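Local structure of putative xylanase (Bacteroides fragilis, 2P1G) at residues Asp39-Asp42 / Cys43-Val47; Asn12-Gly15 / Phe16-Thr19. The protein is of unproven function, named a putative xylanase that would cleave glycosidic bonds, yet related to N-acetylmuramoyl-L-alanine amidase-like proteins. All blocks are in the same frame, centred on the assembly; numbering follows the deposited sequence.

In the fold
From the N terminus the chain makes the short helix 10-14; contact 2 spans the end of this helix and the turns after it, residues 12-19 unwinding through two overlapping beta turns. The loop that follows ends at contact 1, where residues 39-42 lead into helix 43-54 and cap its first turn. The two contacts are local and lie in series, neither enclosing the other, with centres about 10 Å apart. They touch through edge-to-face rings, Phe16 of contact 2 with Phe46 of contact 1, while the methyl of Thr19 packs on the backbone of Asp39. Together they join the N-terminal segment and helix 43-54 to the antiparallel sheet, at strands 189-198, 201-208 and 213-216.

Contact 1. Residues Asp39-Asp42 / Cys43-Val47; sequences DEVD and CTTFV
Asp42 and Thr45 form the capping box that starts helix 43-54. Standing between its own backbone N and carbonyl carbon (chi1 61°), the carboxylate of Asp42 bends back over the first turn. Its OD1 is met almost head-on by Thr45 N at 2.9 Å in a nearly straight bond (171°), and more weakly, with a bent geometry, by Thr44 N. The return bond runs from Asp42 N to Thr45 OG1, 3.1 Å. Aspartate suits the N-cap because it accepts from amides that have no carbonyl a turn earlier; threonine offers a short hydroxyl to answer it. That hydroxyl also shares a water with Glu40 O. Asp42 O takes Phe46 N at 3.1 Å, opening the regular helical bonding.

Outside the box, Val41 CG2 lies 4.0 Å from Phe46 CB, the apolar pair across the cap known as a hydrophobic staple. The Phe46 ring continues toward Leu205, Ala207 and Val214 of the sheet. Cys43, the first helical residue, touches His191 of strand 189-198; a cysteine at a capped helix start facing a sheet histidine is consistent with the papain-like, clan CA fold.

Contact 2. Residues Asn12-Gly15 / Phe16-Thr19; sequences NGLG and FVDT
This is a local contact in which Phe16 and Val17 fold back on Gly13 and Leu14, as the N-terminal helix gives way to loop through two overlapping beta turns beside helix 43-54 and strand 213-216. Phe16 N donates to Gly13 O at 3.0 Å, and Val17 N to Leu14 O at 3.1 Å; the second bond closes a type I turn from Leu14 to Val17. Both amides reach their acceptors from well above the carbonyl plane, 49° and 61° out of it, so neither uses an in-plane lone pair.

With CG set beside its backbone N (chi1 -78°), the Phe16 side chain leans back toward the carbonyls of Asn12 and Gly13. Gly13 O lies in the plane of the ring at its edge, while Asn12 O sits near that plane, 3.4 Å from CD2, where the slightly positive ring hydrogens can face oxygen. The aromatic ring thus serves two neighbourhoods: its rim meets helix-end oxygens, and it packs on Tyr49, Met53 and Val214 and edge-to-face with Phe46. Leu14 and Val17 run side by side, CD2 to CG2 at 4.1 Å, and both rest on Leu205 of strand 201-208.

A type II turn from Phe16 to Thr19 follows, with Asp18 at a positive phi. Phe16 O is gripped twice from one face of its plane, by Thr19 N at 2.9 Å and by Thr19 OG1, also at 2.9 Å. A water donates to Gly15 O and to Val17 O, the latter at 2.7 Å, bridging the two turns. The chemistry implies a helix end whose oxygens are met by turn amides and an aromatic edge, while hydroxyl and water serve the turns beyond; the Phe16 ring is buried, and Leu14 and Val17 form a partly exposed edge.

Contact 1. Residues Asp39-Asp42 / Cys43-Val47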
ATOM      1  N   ASP A  39       4.935 -16.515   0.130  1.00 20.91           N
ATOM      2  CA  ASP A  39       4.519 -17.461  -0.907  1.00 21.12           C
ATOM      3  C   ASP A  39       3.188 -17.120  -1.578  1.00 19.95           C
ATOM      4  O   ASP A  39       2.913 -17.608  -2.677  1.00 18.56           O
ATOM      5  CB  ASP A  39       4.406 -18.867  -0.302  1.00 22.01           C
ATOM      6  CG  ASP A  39       5.711 -19.339   0.329  1.00 25.83           C
ATOM      7  OD1 ASP A  39       6.798 -19.065  -0.242  1.00 29.02           O
ATOM      8  OD2 ASP A  39       5.642 -19.987   1.395  1.00 30.74           O
ATOM      9  N   GLU A  40       2.351 -16.352  -0.869  1.00 18.41           N
ATOM     10  CA  GLU A  40       1.042 -15.911  -1.347  1.00 18.30           C
ATOM     11  C   GLU A  40       0.861 -14.487  -0.845  1.00 17.03           C
ATOM     12  O   GLU A  40       0.960 -14.237   0.361  1.00 16.76           O
ATOM     13  CB  GLU A  40      -0.068 -16.770  -0.737  1.00 18.82           C
ATOM     14  CG  GLU A  40       0.161 -18.255  -0.853  1.00 22.53           C
ATOM     15  CD  GLU A  40      -0.834 -19.044  -0.047  1.00 26.68           C
ATOM     16  OE1 GLU A  40      -0.723 -19.062   1.207  1.00 26.87           O
ATOM     17  OE2 GLU A  40      -1.732 -19.643  -0.684  1.00 30.25           O
ATOM     18  N   VAL A  41       0.601 -13.558  -1.751  1.00 15.50           N
ATOM     19  CA  VAL A  41       0.574 -12.148  -1.371  1.00 13.98           C
ATOM     20  C   VAL A  41      -0.644 -11.432  -1.933  1.00 13.42           C
ATOM     21  O   VAL A  41      -1.288 -11.910  -2.883  1.00 12.98           O
ATOM     22  CB  VAL A  41       1.863 -11.406  -1.845  1.00 13.41           C
ATOM     23  CG1 VAL A  41       3.105 -11.992  -1.207  1.00 14.26           C
ATOM     24  CG2 VAL A  41       1.989 -11.410  -3.398  1.00 12.46           C
ATOM     25  N   ASP A  42      -0.955 -10.273  -1.354  1.00 13.15           N
ATOM     26  CA  ASP A  42      -1.905  -9.336  -1.967  1.00 13.63           C
ATOM     27  C   ASP A  42      -1.196  -8.017  -2.297  1.00 13.67           C
ATOM     28  O   ASP A  42       0.023  -7.912  -2.145  1.00 12.04           O
ATOM     29  CB  ASP A  42      -3.173  -9.140  -1.110  1.00 14.58           C
ATOM     30  CG  ASP A  42      -2.884  -8.567   0.277  1.00 16.53           C
ATOM     31  OD1 ASP A  42      -2.045  -7.648   0.385  1.00 16.35           O
ATOM     32  OD2 ASP A  42      -3.543  -9.004   1.258  1.00 17.77           O
ATOM     33  N   CYS A  43      -1.934  -7.017  -2.766  1.00 13.55           N
ATOM     34  CA  CYS A  43      -1.254  -5.821  -3.235  1.00 15.54           C
ATOM     35  C   CYS A  43      -0.423  -5.137  -2.130  1.00 14.10           C
ATOM     36  O   CYS A  43       0.646  -4.585  -2.386  1.00 14.09           O
ATOM     37  CB  CYS A  43      -2.243  -4.877  -3.913  1.00 17.01           C
ATOM     38  SG  CYS A  43      -3.153  -3.830  -2.817  1.00 27.53           S
ATOM     39  N   THR A  44      -0.918  -5.216  -0.901  1.00 13.54           N
ATOM     40  CA  THR A  44      -0.275  -4.561   0.220  1.00 12.77           C
ATOM     41  C   THR A  44       0.839  -5.411   0.815  1.00 11.62           C
ATOM     42  O   THR A  44       1.930  -4.910   1.034  1.00 10.13           O
ATOM     43  CB  THR A  44      -1.306  -4.173   1.278  1.00 13.78           C
ATOM     44  OG1 THR A  44      -2.102  -3.104   0.749  1.00 16.12           O
ATOM     45  CG2 THR A  44      -0.604  -3.708   2.556  1.00 15.24           C
ATOM     46  N   THR A  45       0.598  -6.697   1.048  1.00 10.33           N
ATOM     47  CA  THR A  45       1.653  -7.489   1.702  1.00  9.20           C
ATOM     48  C   THR A  45       2.859  -7.599   0.767  1.00  8.93           C
ATOM     49  O   THR A  45       3.996  -7.616   1.237  1.00  7.77           O
ATOM     50  CB  THR A  45       1.203  -8.875   2.213  1.00 10.92           C
ATOM     51  OG1 THR A  45       0.887  -9.725   1.111  1.00 11.09           O
ATOM     52  CG2 THR A  45       0.001  -8.750   3.117  1.00  9.85           C
ATOM     53  N   PHE A  46       2.621  -7.615  -0.547  1.00  8.99           N
ATOM     54  CA  PHE A  46       3.724  -7.631  -1.491  1.00  9.90           C
ATOM     55  C   PHE A  46       4.652  -6.445  -1.230  1.00  9.76           C
ATOM     56  O   PHE A  46       5.851  -6.619  -1.020  1.00 10.56           O
ATOM     57  CB  PHE A  46       3.228  -7.620  -2.953  1.00 10.18           C
ATOM     58  CG  PHE A  46       4.307  -7.276  -3.953  1.00 11.45           C
ATOM     59  CD1 PHE A  46       5.548  -7.935  -3.906  1.00 10.78           C
ATOM     60  CD2 PHE A  46       4.105  -6.281  -4.901  1.00  9.80           C
ATOM     61  CE1 PHE A  46       6.563  -7.629  -4.800  1.00 12.09           C
ATOM     62  CE2 PHE A  46       5.137  -5.958  -5.833  1.00 11.78           C
ATOM     63  CZ  PHE A  46       6.359  -6.648  -5.779  1.00 12.24           C
ATOM     64  N   VAL A  47       4.095  -5.244  -1.222  1.00  9.09           N
ATOM     65  CA  VAL A  47       4.899  -4.047  -1.014  1.00 10.65           C
ATOM     66  C   VAL A  47       5.564  -4.043   0.362  1.00 11.16           C
ATOM     67  O   VAL A  47       6.736  -3.667   0.477  1.00 11.32           O
ATOM     68  CB  VAL A  47       4.070  -2.785  -1.287  1.00 11.01           C
ATOM     69  CG1 VAL A  47       4.802  -1.526  -0.858  1.00 10.91           C
ATOM     70  CG2 VAL A  47       3.694  -2.735  -2.767  1.00 11.43           C
TER
HETATM   71  O   HOH W   1       0.955 -12.246   2.471  1.00 15.21           O

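Contact 2. Residues Asn12-Gly15 / Phe16-Thr19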
ATOM      1  N   ASN A  12      14.359  -6.160  -4.781  1.00 19.85           N
ATOM      2  CA  ASN A  12      13.628  -7.072  -3.906  1.00 19.37           C
ATOM      3  C   ASN A  12      12.237  -7.414  -4.426  1.00 18.03           C
ATOM      4  O   ASN A  12      11.820  -8.589  -4.408  1.00 18.00           O
ATOM      5  CB  ASN A  12      13.598  -6.547  -2.470  1.00 19.78           C
ATOM      6  CG  ASN A  12      14.913  -6.776  -1.755  1.00 20.79           C
ATOM      7  OD1 ASN A  12      15.308  -7.916  -1.510  1.00 24.41           O
ATOM      8  ND2 ASN A  12      15.595  -5.703  -1.429  1.00 20.53           N
ATOM      9  N   GLY A  13      11.539  -6.401  -4.936  1.00 16.91           N
ATOM     10  CA  GLY A  13      10.213  -6.587  -5.517  1.00 16.35           C
ATOM     11  C   GLY A  13      10.224  -7.571  -6.679  1.00 15.99           C
ATOM     12  O   GLY A  13       9.341  -8.423  -6.795  1.00 14.34           O
ATOM     13  N   LEU A  14      11.243  -7.458  -7.537  1.00 15.39           N
ATOM     14  CA  LEU A  14      11.287  -8.269  -8.747  1.00 15.63           C
ATOM     15  C   LEU A  14      11.441  -9.749  -8.442  1.00 16.11           C
ATOM     16  O   LEU A  14      11.020 -10.592  -9.229  1.00 16.41           O
ATOM     17  CB  LEU A  14      12.352  -7.764  -9.718  1.00 15.51           C
ATOM     18  CG  LEU A  14      11.978  -6.512 -10.517  1.00 14.53           C
ATOM     19  CD1 LEU A  14      13.221  -5.942 -11.201  1.00 16.11           C
ATOM     20  CD2 LEU A  14      10.854  -6.791 -11.544  1.00 15.26           C
ATOM     21  N   GLY A  15      12.021 -10.057  -7.284  1.00 16.63           N
ATOM     22  CA  GLY A  15      12.151 -11.444  -6.835  1.00 17.23           C
ATOM     23  C   GLY A  15      10.819 -12.131  -6.575  1.00 17.67           C
ATOM     24  O   GLY A  15      10.747 -13.364  -6.448  1.00 18.34           O
ATOM     25  N   PHE A  16       9.747 -11.339  -6.522  1.00 16.78           N
ATOM     26  CA  PHE A  16       8.417 -11.873  -6.272  1.00 16.22           C
ATOM     27  C   PHE A  16       7.637 -12.145  -7.550  1.00 16.23           C
ATOM     28  O   PHE A  16       6.497 -12.608  -7.485  1.00 16.67           O
ATOM     29  CB  PHE A  16       7.602 -10.891  -5.431  1.00 15.63           C
ATOM     30  CG  PHE A  16       7.942 -10.920  -3.982  1.00 15.10           C
ATOM     31  CD1 PHE A  16       7.222 -11.726  -3.105  1.00 15.31           C
ATOM     32  CD2 PHE A  16       8.962 -10.121  -3.484  1.00 14.52           C
ATOM     33  CE1 PHE A  16       7.534 -11.758  -1.750  1.00 14.04           C
ATOM     34  CE2 PHE A  16       9.276 -10.145  -2.101  1.00 15.39           C
ATOM     35  CZ  PHE A  16       8.556 -10.947  -1.254  1.00 13.20           C
ATOM     36  N   VAL A  17       8.219 -11.843  -8.701  1.00 16.32           N
ATOM     37  CA  VAL A  17       7.452 -11.986  -9.949  1.00 17.07           C
ATOM     38  C   VAL A  17       6.931 -13.432 -10.070  1.00 17.38           C
ATOM     39  O   VAL A  17       7.684 -14.388  -9.883  1.00 17.22           O
ATOM     40  CB  VAL A  17       8.253 -11.490 -11.188  1.00 17.29           C
ATOM     41  CG1 VAL A  17       7.608 -11.932 -12.520  1.00 18.25           C
ATOM     42  CG2 VAL A  17       8.364  -9.964 -11.160  1.00 17.49           C
ATOM     43  N   ASP A  18       5.635 -13.558 -10.360  1.00 18.46           N
ATOM     44  CA  ASP A  18       4.945 -14.841 -10.530  1.00 19.77           C
ATOM     45  C   ASP A  18       4.467 -15.479  -9.230  1.00 19.31           C
ATOM     46  O   ASP A  18       3.801 -16.507  -9.267  1.00 20.54           O
ATOM     47  CB  ASP A  18       5.779 -15.844 -11.340  1.00 20.48           C
ATOM     48  CG  ASP A  18       5.936 -15.435 -12.783  1.00 23.88           C
ATOM     49  OD1 ASP A  18       5.000 -14.813 -13.344  1.00 26.71           O
ATOM     50  OD2 ASP A  18       7.002 -15.742 -13.348  1.00 26.88           O
ATOM     51  N   THR A  19       4.788 -14.874  -8.089  1.00 19.27           N
ATOM     52  CA  THR A  19       4.228 -15.320  -6.798  1.00 18.49           C
ATOM     53  C   THR A  19       2.712 -15.168  -6.851  1.00 18.42           C
ATOM     54  O   THR A  19       2.211 -14.118  -7.256  1.00 17.99           O
ATOM     55  CB  THR A  19       4.788 -14.491  -5.614  1.00 18.67           C
ATOM     56  OG1 THR A  19       6.201 -14.671  -5.531  1.00 19.13           O
ATOM     57  CG2 THR A  19       4.149 -14.910  -4.274  1.00 16.94           C
TER
HETATM   58  O   HOH W   2       8.409 -15.272  -7.414  1.00 36.53           O